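Local coordinates for thioredoxin Reductase (PDB 4F82), which probably reduces hydrogen peroxide and organic hydroperoxides to water and alcohols as a thiol-specific peroxidase of the Prx5 peroxiredoxin group, at residues Tyr142-Asp147 with Lys152-Glu157; Trp87-Asn92 with Ala119-Leu124; Arg49-Gly54 with Pro69-His74. All coordinates share one frame; numbering follows the deposited sequence.

Contact 1: Tyr142-Asp147 with Lys152-Glu157; sequences YAMVID and KTLAVE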
loop_
_atom_site.group_PDB
_atom_site.type_symbol
_atom_site.label_atom_id
_atom_site.label_comp_id
_atom_site.label_asym_id
_atom_site.label_seq_id
_atom_site.Cartn_x
_atom_site.Cartn_y
_atom_site.Cartn_z
ATOM N N TYR A 142 11.119 -4.363 12.819
ATOM C CA TYR A 142 12.100 -4.005 13.858
ATOM C C TYR A 142 11.553 -3.041 14.894
ATOM O O TYR A 142 10.498 -2.435 14.724
ATOM C CB TYR A 142 13.332 -3.364 13.200
ATOM C CG TYR A 142 12.977 -2.051 12.541
ATOM C CD1 TYR A 142 13.029 -0.850 13.249
ATOM C CD2 TYR A 142 12.580 -2.020 11.217
ATOM C CE1 TYR A 142 12.681 0.363 12.639
ATOM C CE2 TYR A 142 12.234 -0.819 10.588
ATOM C CZ TYR A 142 12.289 0.358 11.309
ATOM O OH TYR A 142 11.952 1.519 10.658
ATOM N N ALA A 143 12.296 -2.848 15.975
ATOM C CA ALA A 143 12.024 -1.679 16.793
ATOM C C ALA A 143 13.334 -1.049 17.230
ATOM O O ALA A 143 14.323 -1.761 17.522
ATOM C CB ALA A 143 11.106 -1.998 18.021
ATOM N N MET A 144 13.355 0.280 17.241
ATOM C CA MET A 144 14.500 1.018 17.768
ATOM C C MET A 144 14.075 2.170 18.658
ATOM O O MET A 144 12.979 2.730 18.513
ATOM C CB MET A 144 15.379 1.534 16.627
ATOM C CG MET A 144 14.653 2.357 15.577
ATOM S SD MET A 144 15.779 2.682 14.197
ATOM C CE MET A 144 14.665 3.593 13.116
ATOM N N VAL A 145 14.948 2.511 19.604
ATOM C CA VAL A 145 14.720 3.647 20.473
ATOM C C VAL A 145 15.800 4.682 20.127
ATOM O O VAL A 145 17.005 4.367 19.993
ATOM C CB VAL A 145 14.795 3.245 21.965
ATOM C CG1 VAL A 145 14.634 4.456 22.827
ATOM C CG2 VAL A 145 13.695 2.146 22.274
ATOM N N ILE A 146 15.328 5.917 19.966
ATOM C CA ILE A 146 16.131 7.025 19.478
ATOM C C ILE A 146 16.135 8.117 20.514
ATOM O O ILE A 146 15.086 8.454 21.070
ATOM C CB ILE A 146 15.510 7.607 18.198
ATOM C CG1 ILE A 146 15.117 6.450 17.255
ATOM C CG2 ILE A 146 16.451 8.678 17.563
ATOM C CD1 ILE A 146 16.297 5.614 16.789
ATOM N N ASP A 147 17.307 8.654 20.792
ATOM C CA ASP A 147 17.436 9.721 21.782
ATOM C C ASP A 147 18.629 10.505 21.308
ATOM O O ASP A 147 19.653 9.910 20.933
ATOM C CB ASP A 147 17.665 9.097 23.169
ATOM C CG ASP A 147 17.377 10.053 24.313
ATOM O OD1 ASP A 147 17.011 11.239 24.071
ATOM O OD2 ASP A 147 17.539 9.598 25.481
ATOM N N LYS A 152 19.690 4.209 20.126
ATOM C CA LYS A 152 20.198 3.708 21.418
ATOM C C LYS A 152 20.035 2.190 21.551
ATOM O O LYS A 152 20.861 1.524 22.178
ATOM C CB LYS A 152 19.533 4.413 22.613
ATOM C CG LYS A 152 19.513 5.945 22.514
ATOM C CD LYS A 152 20.918 6.514 22.529
ATOM C CE LYS A 152 21.337 6.842 23.923
ATOM N NZ LYS A 152 22.378 7.890 23.796
ATOM N N THR A 153 18.959 1.647 20.983
ATOM C CA THR A 153 18.805 0.184 20.925
ATOM C C THR A 153 18.210 -0.172 19.597
ATOM O O THR A 153 17.483 0.633 18.983
ATOM C CB THR A 153 17.920 -0.413 22.068
ATOM O OG1 THR A 153 16.594 0.125 22.005
ATOM C CG2 THR A 153 18.531 -0.149 23.461
ATOM N N LEU A 154 18.512 -1.364 19.125
ATOM C CA LEU A 154 17.978 -1.775 17.862
ATOM C C LEU A 154 17.628 -3.255 17.969
ATOM O O LEU A 154 18.405 -4.066 18.513
ATOM C CB LEU A 154 18.991 -1.480 16.758
ATOM C CG LEU A 154 18.619 -1.908 15.340
ATOM C CD1 LEU A 154 17.442 -1.129 14.785
ATOM C CD2 LEU A 154 19.854 -1.753 14.461
ATOM N N ALA A 155 16.421 -3.595 17.523
ATOM C CA ALA A 155 15.989 -4.997 17.540
ATOM C C ALA A 155 15.414 -5.347 16.206
ATOM O O ALA A 155 14.227 -5.087 15.966
ATOM C CB ALA A 155 14.900 -5.225 18.592
ATOM N N VAL A 156 16.195 -6.001 15.352
ATOM C CA VAL A 156 15.707 -6.305 14.012
ATOM C C VAL A 156 15.317 -7.775 13.953
ATOM O O VAL A 156 16.074 -8.656 14.419
ATOM C CB VAL A 156 16.785 -6.000 12.952
ATOM C CG1 VAL A 156 16.264 -6.309 11.553
ATOM C CG2 VAL A 156 17.231 -4.545 13.042
ATOM N N GLU A 157 14.138 -8.067 13.407
ATOM C CA GLU A 157 13.709 -9.468 13.311
ATOM C C GLU A 157 14.327 -10.181 12.146
ATOM O O GLU A 157 14.464 -9.628 11.061
ATOM C CB GLU A 157 12.184 -9.601 13.195
ATOM C CG GLU A 157 11.412 -8.822 14.277
ATOM C CD GLU A 157 11.153 -9.635 15.561
ATOM O OE1 GLU A 157 11.615 -10.800 15.665
ATOM O OE2 GLU A 157 10.442 -9.121 16.465
HETATM O O HOH W 1 14.995 -1.550 20.574
#

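Contact 2: Trp87-Asn92 with Ala119-Leu124; sequences WCVSVN and AFTHAL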
loop_
_atom_site.group_PDB
_atom_site.type_symbol
_atom_site.label_atom_id
_atom_site.label_comp_id
_atom_site.label_asym_id
_atom_site.label_seq_id
_atom_site.Cartn_x
_atom_site.Cartn_y
_atom_site.Cartn_z
ATOM N N TRP A 87 6.291 5.768 16.953
ATOM C CA TRP A 87 5.934 5.749 15.536
ATOM C C TRP A 87 5.828 4.331 14.993
ATOM O O TRP A 87 6.621 3.460 15.326
ATOM C CB TRP A 87 7.017 6.422 14.712
ATOM C CG TRP A 87 7.353 7.849 15.036
ATOM C CD1 TRP A 87 6.847 8.667 16.024
ATOM C CD2 TRP A 87 8.346 8.588 14.355
ATOM N NE1 TRP A 87 7.471 9.919 15.966
ATOM C CE2 TRP A 87 8.411 9.879 14.957
ATOM C CE3 TRP A 87 9.197 8.282 13.271
ATOM C CZ2 TRP A 87 9.271 10.881 14.481
ATOM C CZ3 TRP A 87 10.069 9.276 12.810
ATOM C CH2 TRP A 87 10.093 10.563 13.419
ATOM N N CYS A 88 4.843 4.098 14.155
ATOM C CA CYS A 88 4.827 2.879 13.337
ATOM C C CYS A 88 5.280 3.254 11.922
ATOM O O CYS A 88 4.626 4.048 11.235
ATOM C CB CYS A 88 3.433 2.274 13.297
ATOM S SG CYS A 88 3.302 0.865 12.133
ATOM N N VAL A 89 6.396 2.692 11.471
ATOM C CA VAL A 89 6.855 2.998 10.122
ATOM C C VAL A 89 6.550 1.844 9.165
ATOM O O VAL A 89 6.780 0.684 9.492
ATOM C CB VAL A 89 8.354 3.291 10.102
ATOM C CG1 VAL A 89 8.866 3.336 8.674
ATOM C CG2 VAL A 89 8.639 4.628 10.819
ATOM N N SER A 90 5.992 2.133 7.992
ATOM C CA SER A 90 5.779 1.058 7.035
ATOM C C SER A 90 5.952 1.611 5.654
ATOM O O SER A 90 5.759 2.819 5.433
ATOM C CB SER A 90 4.361 0.449 7.170
ATOM O OG SER A 90 4.180 -0.675 6.287
ATOM N N VAL A 91 6.263 0.723 4.713
ATOM C CA VAL A 91 6.379 1.114 3.313
ATOM C C VAL A 91 4.996 1.006 2.713
ATOM O O VAL A 91 4.606 -0.019 2.116
ATOM C CB VAL A 91 7.424 0.275 2.516
ATOM C CG1 VAL A 91 7.550 0.812 1.069
ATOM C CG2 VAL A 91 8.762 0.394 3.192
ATOM N N ASN A 92 4.228 2.050 2.987
ATOM C CA ASN A 92 2.851 2.235 2.539
ATOM C C ASN A 92 2.691 3.740 2.451
ATOM O O ASN A 92 3.370 4.482 3.193
ATOM C CB ASN A 92 1.874 1.751 3.618
ATOM C CG ASN A 92 1.692 0.222 3.636
ATOM O OD1 ASN A 92 2.178 -0.452 4.553
ATOM N ND2 ASN A 92 0.966 -0.317 2.644
ATOM N N ALA A 119 12.064 5.331 1.121
ATOM C CA ALA A 119 13.263 6.152 1.259
ATOM C C ALA A 119 13.928 6.007 2.623
ATOM O O ALA A 119 15.153 5.858 2.686
ATOM C CB ALA A 119 12.986 7.635 0.947
ATOM N N PHE A 120 13.147 6.078 3.703
ATOM C CA PHE A 120 13.694 5.947 5.060
ATOM C C PHE A 120 14.242 4.527 5.285
ATOM O O PHE A 120 15.335 4.328 5.833
ATOM C CB PHE A 120 12.578 6.237 6.075
ATOM C CG PHE A 120 13.049 6.339 7.523
ATOM C CD1 PHE A 120 14.219 7.036 7.865
ATOM C CD2 PHE A 120 12.269 5.809 8.543
ATOM C CE1 PHE A 120 14.624 7.132 9.205
ATOM C CE2 PHE A 120 12.657 5.935 9.893
ATOM C CZ PHE A 120 13.825 6.584 10.211
ATOM N N THR A 121 13.463 3.540 4.857
ATOM C CA THR A 121 13.775 2.146 5.129
ATOM C C THR A 121 15.035 1.792 4.370
ATOM O O THR A 121 15.886 1.042 4.876
ATOM C CB THR A 121 12.613 1.237 4.696
ATOM O OG1 THR A 121 11.422 1.600 5.426
ATOM C CG2 THR A 121 12.939 -0.245 5.001
ATOM N N HIS A 122 15.140 2.293 3.132
ATOM C CA HIS A 122 16.394 2.155 2.364
ATOM C C HIS A 122 17.556 2.836 3.062
ATOM O O HIS A 122 18.654 2.284 3.119
ATOM C CB HIS A 122 16.240 2.691 0.932
ATOM C CG HIS A 122 15.825 1.650 -0.068
ATOM N ND1 HIS A 122 14.604 1.673 -0.713
ATOM C CD2 HIS A 122 16.485 0.568 -0.547
ATOM C CE1 HIS A 122 14.526 0.646 -1.550
ATOM N NE2 HIS A 122 15.650 -0.044 -1.461
ATOM N N ALA A 123 17.333 4.031 3.611
ATOM C CA ALA A 123 18.424 4.756 4.241
ATOM C C ALA A 123 18.915 4.012 5.513
ATOM O O ALA A 123 20.088 4.121 5.885
ATOM C CB ALA A 123 18.000 6.180 4.551
ATOM N N LEU A 124 18.009 3.277 6.160
ATOM C CA LEU A 124 18.284 2.443 7.355
ATOM C C LEU A 124 18.908 1.083 7.021
ATOM O O LEU A 124 19.404 0.366 7.910
ATOM C CB LEU A 124 16.978 2.173 8.114
ATOM C CG LEU A 124 16.266 3.379 8.730
ATOM C CD1 LEU A 124 14.905 2.915 9.318
ATOM C CD2 LEU A 124 17.150 4.144 9.755
#

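Contact 3: Arg49-Gly54 with Pro69-His74; sequences RVVIFG and PGYVEH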
loop_
_atom_site.group_PDB
_atom_site.type_symbol
_atom_site.label_atom_id
_atom_site.label_comp_id
_atom_site.label_asym_id
_atom_site.label_seq_id
_atom_site.Cartn_x
_atom_site.Cartn_y
_atom_site.Cartn_z
ATOM N N ARG A 49 12.587 11.679 22.792
ATOM C CA ARG A 49 12.935 10.289 22.933
ATOM C C ARG A 49 11.795 9.488 22.256
ATOM O O ARG A 49 10.644 9.580 22.677
ATOM C CB ARG A 49 13.098 9.997 24.415
ATOM C CG ARG A 49 13.561 8.621 24.714
ATOM C CD ARG A 49 14.073 8.550 26.158
ATOM N NE ARG A 49 14.200 7.157 26.532
ATOM C CZ ARG A 49 15.282 6.425 26.284
ATOM N NH1 ARG A 49 16.335 6.989 25.694
ATOM N NH2 ARG A 49 15.322 5.145 26.642
ATOM N N VAL A 50 12.131 8.745 21.191
ATOM C CA VAL A 50 11.142 8.170 20.251
ATOM C C VAL A 50 11.344 6.663 20.061
ATOM O O VAL A 50 12.446 6.220 19.790
ATOM C CB VAL A 50 11.280 8.843 18.867
ATOM C CG1 VAL A 50 10.305 8.238 17.814
ATOM C CG2 VAL A 50 11.077 10.339 18.981
ATOM N N VAL A 51 10.286 5.879 20.205
ATOM C CA VAL A 51 10.341 4.489 19.779
ATOM C C VAL A 51 9.822 4.405 18.360
ATOM O O VAL A 51 8.713 4.872 18.087
ATOM C CB VAL A 51 9.432 3.560 20.658
ATOM C CG1 VAL A 51 9.347 2.148 20.036
ATOM C CG2 VAL A 51 9.925 3.497 22.124
ATOM N N ILE A 52 10.604 3.815 17.458
ATOM C CA ILE A 52 10.134 3.554 16.096
ATOM C C ILE A 52 10.079 2.064 15.864
ATOM O O ILE A 52 11.103 1.382 16.043
ATOM C CB ILE A 52 11.087 4.151 15.050
ATOM C CG1 ILE A 52 11.247 5.666 15.277
ATOM C CG2 ILE A 52 10.553 3.906 13.652
ATOM C CD1 ILE A 52 12.368 6.301 14.374
ATOM N N PHE A 53 8.899 1.535 15.504
ATOM C CA PHE A 53 8.854 0.135 15.076
ATOM C C PHE A 53 8.402 0.116 13.603
ATOM O O PHE A 53 7.464 0.824 13.218
ATOM C CB PHE A 53 8.005 -0.763 16.015
ATOM C CG PHE A 53 6.531 -0.461 16.007
ATOM C CD1 PHE A 53 5.632 -1.242 15.246
ATOM C CD2 PHE A 53 6.022 0.600 16.732
ATOM C CE1 PHE A 53 4.246 -0.967 15.252
ATOM C CE2 PHE A 53 4.630 0.885 16.725
ATOM C CZ PHE A 53 3.745 0.112 15.982
ATOM N N GLY A 54 9.165 -0.594 12.777
ATOM C CA GLY A 54 8.850 -0.722 11.378
ATOM C C GLY A 54 8.292 -2.118 11.167
ATOM O O GLY A 54 8.633 -3.071 11.882
ATOM N N PRO A 69 -1.265 -3.349 17.842
ATOM C CA PRO A 69 -2.058 -3.274 19.081
ATOM C C PRO A 69 -1.216 -3.363 20.366
ATOM O O PRO A 69 -1.552 -2.680 21.333
ATOM C CB PRO A 69 -3.022 -4.443 18.965
ATOM C CG PRO A 69 -3.215 -4.589 17.467
ATOM C CD PRO A 69 -1.833 -4.324 16.887
ATOM N N GLY A 70 -0.128 -4.133 20.370
ATOM C CA GLY A 70 0.771 -4.145 21.520
ATOM C C GLY A 70 1.279 -2.726 21.830
ATOM O O GLY A 70 1.359 -2.318 22.991
ATOM N N TYR A 71 1.616 -1.959 20.798
ATOM C CA TYR A 71 2.052 -0.586 21.077
ATOM C C TYR A 71 0.923 0.340 21.551
ATOM O O TYR A 71 1.122 1.133 22.463
ATOM C CB TYR A 71 2.839 -0.016 19.896
ATOM C CG TYR A 71 4.247 -0.576 19.865
ATOM C CD1 TYR A 71 5.244 -0.026 20.689
ATOM C CD2 TYR A 71 4.576 -1.672 19.048
ATOM C CE1 TYR A 71 6.541 -0.538 20.694
ATOM C CE2 TYR A 71 5.892 -2.200 19.044
ATOM C CZ TYR A 71 6.850 -1.632 19.882
ATOM O OH TYR A 71 8.161 -2.104 19.894
ATOM N N VAL A 72 -0.259 0.237 20.942
ATOM C CA VAL A 72 -1.407 1.022 21.425
ATOM C C VAL A 72 -1.654 0.650 22.881
ATOM O O VAL A 72 -1.869 1.519 23.746
ATOM C CB VAL A 72 -2.651 0.773 20.523
ATOM C CG1 VAL A 72 -3.991 1.301 21.151
ATOM C CG2 VAL A 72 -2.393 1.367 19.120
ATOM N N GLU A 73 -1.566 -0.647 23.163
ATOM C CA GLU A 73 -1.813 -1.153 24.503
ATOM C C GLU A 73 -0.777 -0.689 25.524
ATOM O O GLU A 73 -1.125 -0.392 26.682
ATOM C CB GLU A 73 -1.959 -2.684 24.480
ATOM C CG GLU A 73 -3.360 -3.103 24.021
ATOM C CD GLU A 73 -3.421 -4.542 23.514
ATOM O OE1 GLU A 73 -2.602 -5.380 23.965
ATOM O OE2 GLU A 73 -4.283 -4.835 22.649
ATOM N N HIS A 74 0.484 -0.600 25.090
ATOM C CA HIS A 74 1.581 -0.209 25.975
ATOM C C HIS A 74 1.865 1.294 25.940
ATOM O O HIS A 74 2.789 1.759 26.589
ATOM C CB HIS A 74 2.893 -0.939 25.595
ATOM C CG HIS A 74 2.982 -2.357 26.081
ATOM N ND1 HIS A 74 2.257 -3.388 25.521
ATOM C CD2 HIS A 74 3.753 -2.918 27.044
ATOM C CE1 HIS A 74 2.560 -4.523 26.138
ATOM N NE2 HIS A 74 3.469 -4.263 27.058
#

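Contact 1: Tyr142-Asp147 with Lys152-Glu157
A143 and A155 form a hydrogen-bonded pair in an antiparallel beta hairpin, strand 137-147 with strand 150-156. A155 N donates to A143 O at 2.8 Å, and A143 N returns a bond to A155 O with the donor tilted 30° from the carbonyl plane. Closer to the turn, V145 N gives a longer bond to T153 O, 3.2 Å. V145 O faces both K152 and T153, a classic beta bulge: K152 N binds it at 2.7 Å, T153 N only weakly. On the face of Y142, M144, L154 and V156, M144 and L154 run alongside each other, CB of M144 3.8 Å from CD1 of L154. The M144 CG sits between its backbone N and carbonyl carbon (chi1 54°), and the extended chain beyond carries the methyl to L124 of helix 119-124. On the face of A143, V145, T153 and A155, V145 CG2 packs against T153 OG1, 3.5 Å away. K152 CG leans on D147 CB at 3.7 Å, while D147 OD2 is engaged by R49 in a salt bridge. A water bridges this pair of strands: it donates to A143 O and lies 2.7 Å from T153 OG1.

Contact 2: Trp87-Asn92 with Ala119-Leu124
The F120 ring meets V89 at its edge: V89 CG1 lies near the ring plane, 4.2 Å from F120 CD2. One face of the same ring is covered from within the helix, where L124 CD1 stands 3.8 Å above the plane of F120 and is displaced toward the rim. V89 is the last residue but one of strand 85-90, and F120 belongs to the short helix 119-124, so the phenyl group lies between the strand and the helix. The F120 side chain also touches A19 and V41. CG1 of V89, nearly anti to the backbone N (chi1 169°), is the methyl that touches the ring.

A second touch follows where the strand has ended. V91 CG2 meets T121 OG1 at 3.7 Å, the two side chains crossing at a slant. The T121 hydroxyl is beside its own backbone N (chi1 -60°) and is hydrogen-bonded to OD2 of D115, whose OD1 takes the backbone N of F120; one carboxylate thus binds two consecutive residues of the helix. V91 is the centre of an inverse gamma turn closed by a weak bond from N92 N to S90 O. Over this turn S90 OG donates to N92 OD1 at 2.7 Å, tilted 18° from the amide plane, and N92 OD1 also accepts from A58 N, so two donors hold the amide oxygen.

The pairing of strand and helix therefore rests on van der Waals contact alone. T121 OG1 already has a hydrogen-bond partner in D115 OD2, outside the two segments, consistent with a methyl, V91 CG2, resting against the buried threonine oxygen.

Contact 3: Arg49-Gly54 with Pro69-His74
Y71 crosses from helix 61-80 to F53 and V51 of strand 49-55. Its CB already lies 3.8 Å from F53 CE2, and its CG is nearer to the same atom. Beyond, CD2 of Y71 stands over the centre of the F53 ring, 3.4 Å above its plane. CE2 moves on to F53 CG at 3.6 Å, whereas CE1, on the other branch, reaches V51 CG1 at 3.9 Å. The tip passes F53 CB, and the hydroxyl is hydrogen-bonded to S165 O. Together the rings make an offset stack, centroids 4.0 Å apart and planes at 8°, the two side chains running antiparallel past one another. With CG between the backbone N and carbonyl carbon (chi1 67°) and chi2 near 99°, the F53 ring lies flat against Y71; H67 adds an inclined ring to it. One turn along the helix, H74 ND1 donates to G70 O at 2.9 Å, and H74 N reaches this oxygen from the opposite face of its carbonyl plane. V170 of helix 167-172 touches both V51 and Y71. The stack joins helix 61-80, which carries the predicted peroxidatic C63, to the first strand of a beta-alpha-beta unit in the thioredoxin fold.

How the contacts relate
Along the chain the contacts follow in the order 3, 2, 1, and all share one mixed sheet in which strands 85-90, 49-55, 137-147 and 150-156 are successive neighbours. Centres of contacts 1 and 3 are about 11 Å apart, of 1 and 2 about 13 Å, and of 2 and 3 about 15 Å. Helix 61-80 packs on one face of the sheet, through A143, V51 and F53, and helix 119-124 on the other, where L124 meets Y142 and M144. Backbone bonds stitch the strands: M144 N to I52 O and V89 N to F53 O. The three contacts together form part of the layered thioredoxin-fold core beside the predicted catalytic C63, whose side chain is about 7 Å from that of F53.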